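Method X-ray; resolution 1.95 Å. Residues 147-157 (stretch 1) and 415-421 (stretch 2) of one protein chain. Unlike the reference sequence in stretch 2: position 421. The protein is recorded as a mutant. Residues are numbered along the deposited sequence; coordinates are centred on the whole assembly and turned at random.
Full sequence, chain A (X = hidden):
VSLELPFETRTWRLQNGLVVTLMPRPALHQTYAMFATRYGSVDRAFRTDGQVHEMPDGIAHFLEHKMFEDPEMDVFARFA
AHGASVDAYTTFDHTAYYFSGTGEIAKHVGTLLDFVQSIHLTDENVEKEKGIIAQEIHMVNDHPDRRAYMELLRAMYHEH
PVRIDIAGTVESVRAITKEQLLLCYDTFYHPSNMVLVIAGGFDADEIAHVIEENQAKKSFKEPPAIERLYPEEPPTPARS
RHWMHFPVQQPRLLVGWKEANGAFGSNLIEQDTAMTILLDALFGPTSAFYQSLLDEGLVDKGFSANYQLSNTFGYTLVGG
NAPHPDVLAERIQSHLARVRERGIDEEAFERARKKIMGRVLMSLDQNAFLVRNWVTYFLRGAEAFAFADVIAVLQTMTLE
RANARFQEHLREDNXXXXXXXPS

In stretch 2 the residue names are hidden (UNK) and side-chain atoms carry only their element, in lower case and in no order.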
# COMPACT_ATOMS: atom_id res chain seq x y z
N ARG A 147 17.18 -6.37 -9.17
CA ARG A 147 18.54 -6.84 -9.45
C ARG A 147 19.29 -7.39 -8.20
O ARG A 147 19.82 -8.47 -8.26
CB ARG A 147 19.35 -5.71 -10.13
CG ARG A 147 20.70 -6.15 -10.73
CD ARG A 147 20.60 -7.48 -11.46
NE ARG A 147 21.87 -7.81 -12.11
CZ ARG A 147 22.27 -7.33 -13.27
NH1 ARG A 147 21.51 -6.49 -13.97
NH2 ARG A 147 23.47 -7.69 -13.75
N ALA A 148 19.28 -6.66 -7.09
CA ALA A 148 19.92 -7.10 -5.84
C ALA A 148 19.33 -8.42 -5.35
O ALA A 148 20.05 -9.32 -4.94
CB ALA A 148 19.77 -6.05 -4.77
N TYR A 149 18.01 -8.49 -5.39
CA TYR A 149 17.25 -9.70 -5.06
C TYR A 149 17.67 -10.86 -5.94
O TYR A 149 18.00 -11.95 -5.45
CB TYR A 149 15.76 -9.39 -5.21
CG TYR A 149 14.85 -10.56 -5.01
CD1 TYR A 149 14.18 -11.12 -6.09
CD2 TYR A 149 14.68 -11.11 -3.77
CE1 TYR A 149 13.32 -12.19 -5.92
CE2 TYR A 149 13.82 -12.22 -3.59
CZ TYR A 149 13.15 -12.74 -4.67
OH TYR A 149 12.30 -13.81 -4.52
N MSE A 150 17.71 -10.64 -7.26
CA MSE A 150 18.05 -11.75 -8.16
C MSE A 150 19.51 -12.18 -8.00
O MSE A 150 19.81 -13.36 -8.11
CB MSE A 150 17.68 -11.46 -9.63
CG MSE A 150 16.13 -11.52 -9.93
SE MSE A 150 15.13 -13.06 -9.25
CE MSE A 150 16.37 -14.45 -9.88
N GLU A 151 20.40 -11.24 -7.66
CA GLU A 151 21.82 -11.58 -7.41
C GLU A 151 21.94 -12.52 -6.18
O GLU A 151 22.64 -13.50 -6.22
CB GLU A 151 22.69 -10.33 -7.24
CG GLU A 151 22.96 -9.53 -8.51
CD GLU A 151 23.56 -10.37 -9.65
OE1 GLU A 151 24.26 -11.39 -9.38
OE2 GLU A 151 23.32 -10.00 -10.82
N LEU A 152 21.18 -12.21 -5.14
CA LEU A 152 21.12 -13.07 -3.93
C LEU A 152 20.67 -14.49 -4.29
O LEU A 152 21.37 -15.49 -3.99
CB LEU A 152 20.21 -12.38 -2.91
CG LEU A 152 19.93 -12.99 -1.53
CD1 LEU A 152 19.10 -14.23 -1.69
CD2 LEU A 152 21.18 -13.24 -0.82
N LEU A 153 19.55 -14.60 -5.00
CA LEU A 153 19.06 -15.91 -5.42
C LEU A 153 20.03 -16.69 -6.28
O LEU A 153 20.18 -17.95 -6.10
CB LEU A 153 17.69 -15.81 -6.11
CG LEU A 153 16.49 -15.35 -5.25
CD1 LEU A 153 15.14 -15.37 -6.05
CD2 LEU A 153 16.32 -16.26 -4.04
N ARG A 154 20.65 -15.98 -7.22
CA ARG A 154 21.61 -16.57 -8.12
C ARG A 154 22.86 -17.07 -7.33
O ARG A 154 23.42 -18.11 -7.66
CB ARG A 154 22.06 -15.63 -9.23
CG ARG A 154 21.12 -15.60 -10.45
CD ARG A 154 21.73 -14.89 -11.68
NE ARG A 154 21.80 -13.42 -11.62
CZ ARG A 154 20.82 -12.57 -11.96
NH1 ARG A 154 21.03 -11.26 -11.89
NH2 ARG A 154 19.62 -13.01 -12.34
N ALA A 155 23.22 -16.34 -6.29
CA ALA A 155 24.32 -16.75 -5.41
C ALA A 155 23.90 -17.95 -4.52
O ALA A 155 24.66 -18.92 -4.33
CB ALA A 155 24.78 -15.55 -4.57
N MSE A 156 22.68 -17.89 -4.00
CA MSE A 156 22.19 -18.89 -3.07
C MSE A 156 21.94 -20.28 -3.69
O MSE A 156 22.30 -21.29 -3.08
CB MSE A 156 20.93 -18.36 -2.38
CG MSE A 156 20.26 -19.28 -1.41
SE MSE A 156 18.79 -18.45 -0.42
CE MSE A 156 19.76 -17.26 0.59
N TYR A 157 21.35 -20.30 -4.88
CA TYR A 157 20.82 -21.52 -5.47
C TYR A 157 21.72 -22.00 -6.60
O TYR A 157 22.11 -21.25 -7.49
CB TYR A 157 19.32 -21.32 -5.92
CG TYR A 157 18.40 -21.30 -4.76
CD1 TYR A 157 17.96 -22.48 -4.16
CD2 TYR A 157 18.00 -20.09 -4.19
CE1 TYR A 157 17.09 -22.47 -3.05
CE2 TYR A 157 17.14 -20.07 -3.09
CZ TYR A 157 16.73 -21.24 -2.50
OH TYR A 157 15.94 -21.17 -1.40
N UNK A 415 24.38 -19.01 4.60
CA UNK A 415 24.15 -17.58 4.55
C UNK A 415 24.84 -16.98 3.33
O UNK A 415 25.90 -17.40 2.96
se UNK A 415 25.23 -14.56 7.43
c UNK A 415 24.46 -15.43 5.90
c UNK A 415 27.15 -14.95 7.16
c UNK A 415 24.66 -16.90 5.83
N UNK A 416 24.18 -16.00 2.71
CA UNK A 416 24.71 -15.26 1.58
C UNK A 416 24.64 -13.81 1.97
O UNK A 416 23.61 -13.33 2.52
c UNK A 416 23.82 -16.91 -0.07
c UNK A 416 23.86 -15.45 0.29
c UNK A 416 24.46 -14.61 -0.85
N UNK A 417 25.72 -13.09 1.76
CA UNK A 417 25.74 -11.64 2.04
C UNK A 417 26.00 -10.97 0.71
O UNK A 417 27.04 -11.23 0.09
c UNK A 417 26.81 -12.04 4.29
c UNK A 417 26.83 -11.21 3.03
c UNK A 417 26.72 -9.71 3.42
N UNK A 418 25.10 -10.08 0.27
CA UNK A 418 25.27 -9.45 -1.03
C UNK A 418 24.94 -7.96 -1.03
O UNK A 418 24.02 -7.52 -0.33
o UNK A 418 23.08 -9.91 -1.91
c UNK A 418 24.44 -10.20 -2.08
N UNK A 419 25.67 -7.19 -1.85
CA UNK A 419 25.56 -5.74 -1.85
C UNK A 419 25.51 -5.21 -3.28
O UNK A 419 26.08 -5.78 -4.23
c UNK A 419 26.76 -5.10 -1.09
N UNK A 420 24.80 -4.09 -3.43
CA UNK A 420 24.80 -3.33 -4.68
C UNK A 420 25.37 -2.01 -4.29
O UNK A 420 24.90 -1.41 -3.32
c UNK A 420 23.37 -3.14 -5.25
c UNK A 420 23.42 -2.34 -6.54
c UNK A 420 22.74 -4.49 -5.48
N UNK A 421 26.38 -1.56 -5.02
CA UNK A 421 27.19 -0.41 -4.65
C UNK A 421 27.03 0.68 -5.71
O UNK A 421 26.93 0.39 -6.90
c UNK A 421 30.47 -2.35 -3.62
c UNK A 421 28.98 -2.02 -3.59
c UNK A 421 28.66 -0.82 -4.52
c UNK A 421 28.54 -1.72 -2.16
O HOH W 1 22.35 -8.51 -4.06

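Position 415 carries four side-chain atoms in an unbranched run: two carbons, a selenium and a terminal carbon. Its CA-to-CB bond points away from the helix, and the nearest approach to stretch 1 is from CB at 415 to CE of M156, 7.2 Å. Selenium in an unbranched chain identifies selenomethionine, so this is M415, with chi angles t, t and p.

Position 416 has three carbons, one bonded to CA and carrying the other two, and its CA-to-CB bond points toward the helix. One terminal carbon lies 3.6 Å from CD2 of L152 and 3.9 Å from CB of A155; the other lies 3.9 Å from CA of M156 and 4.0 Å from CB of the same residue. A fork at CB made only of carbon means valine. In V416 the first of these methyls is CG1 and the second CG2, and with chi1 at 178° (t) the pair spreads over three helical residues. The other stretch covers 87 Å² of it, the largest share of any residue here.

Position 417 repeats the pattern of three carbons forked at CB, but the bond to CB points away, and the nearest approach to stretch 1 is from CB at 417 to CD2 of L152, 7.1 Å. It is V417, on the other side of the strand.

Position 418 has one carbon followed by one oxygen, with no branch. The oxygen is 3.9 Å from CB of L152 and 4.3 Å from O of A148, too far from the latter for a direct hydrogen bond. A two-atom side chain ending in oxygen is serine. The OG of S418 instead reaches the helix through water 1, which lies 2.7 Å from it and donates a hydrogen bond to O of A148 at 2.6 Å.

Position 419 has a single side-chain carbon, CB, directed away from the helix, 8.0 Å from CB of A148 at the nearest. It is alanine, A419.

Position 420 again shows three carbons forked at CB, directed toward the helix. One terminal carbon sits 3.4 Å from CB of A148, a tight apolar contact. The fork makes this V420, with that methyl CG2 and chi1 at 180° (t).

Position 421 has four carbons, forked at the second; this second carbon comes no closer than 10.1 Å to stretch 1, at CB of A148. The fork one bond beyond CB distinguishes leucine from isoleucine; L421 differs from the reference sequence, which has valine.

The contact follows from strand alternation: 416, 418 and 420 face the helix, whereas 415, 417 and 419 point away. The axes run at 148°, closer to antiparallel than parallel, and approach to 8.6 Å. Accordingly, the nearest CA pairs run in reverse order, M156 CA to V416 CA (6.4 Å), L152 CA to S418 CA (6.2 Å) and A148 CA to V420 CA (6.3 Å), pairing every fourth helical residue with every second strand residue. No direct hydrogen bond crosses the interface; apolar packing at both ends flanks the water bridge from S418, and together the stretches bury 311 Å².

Stretch 2 415-421: MVVSAVL
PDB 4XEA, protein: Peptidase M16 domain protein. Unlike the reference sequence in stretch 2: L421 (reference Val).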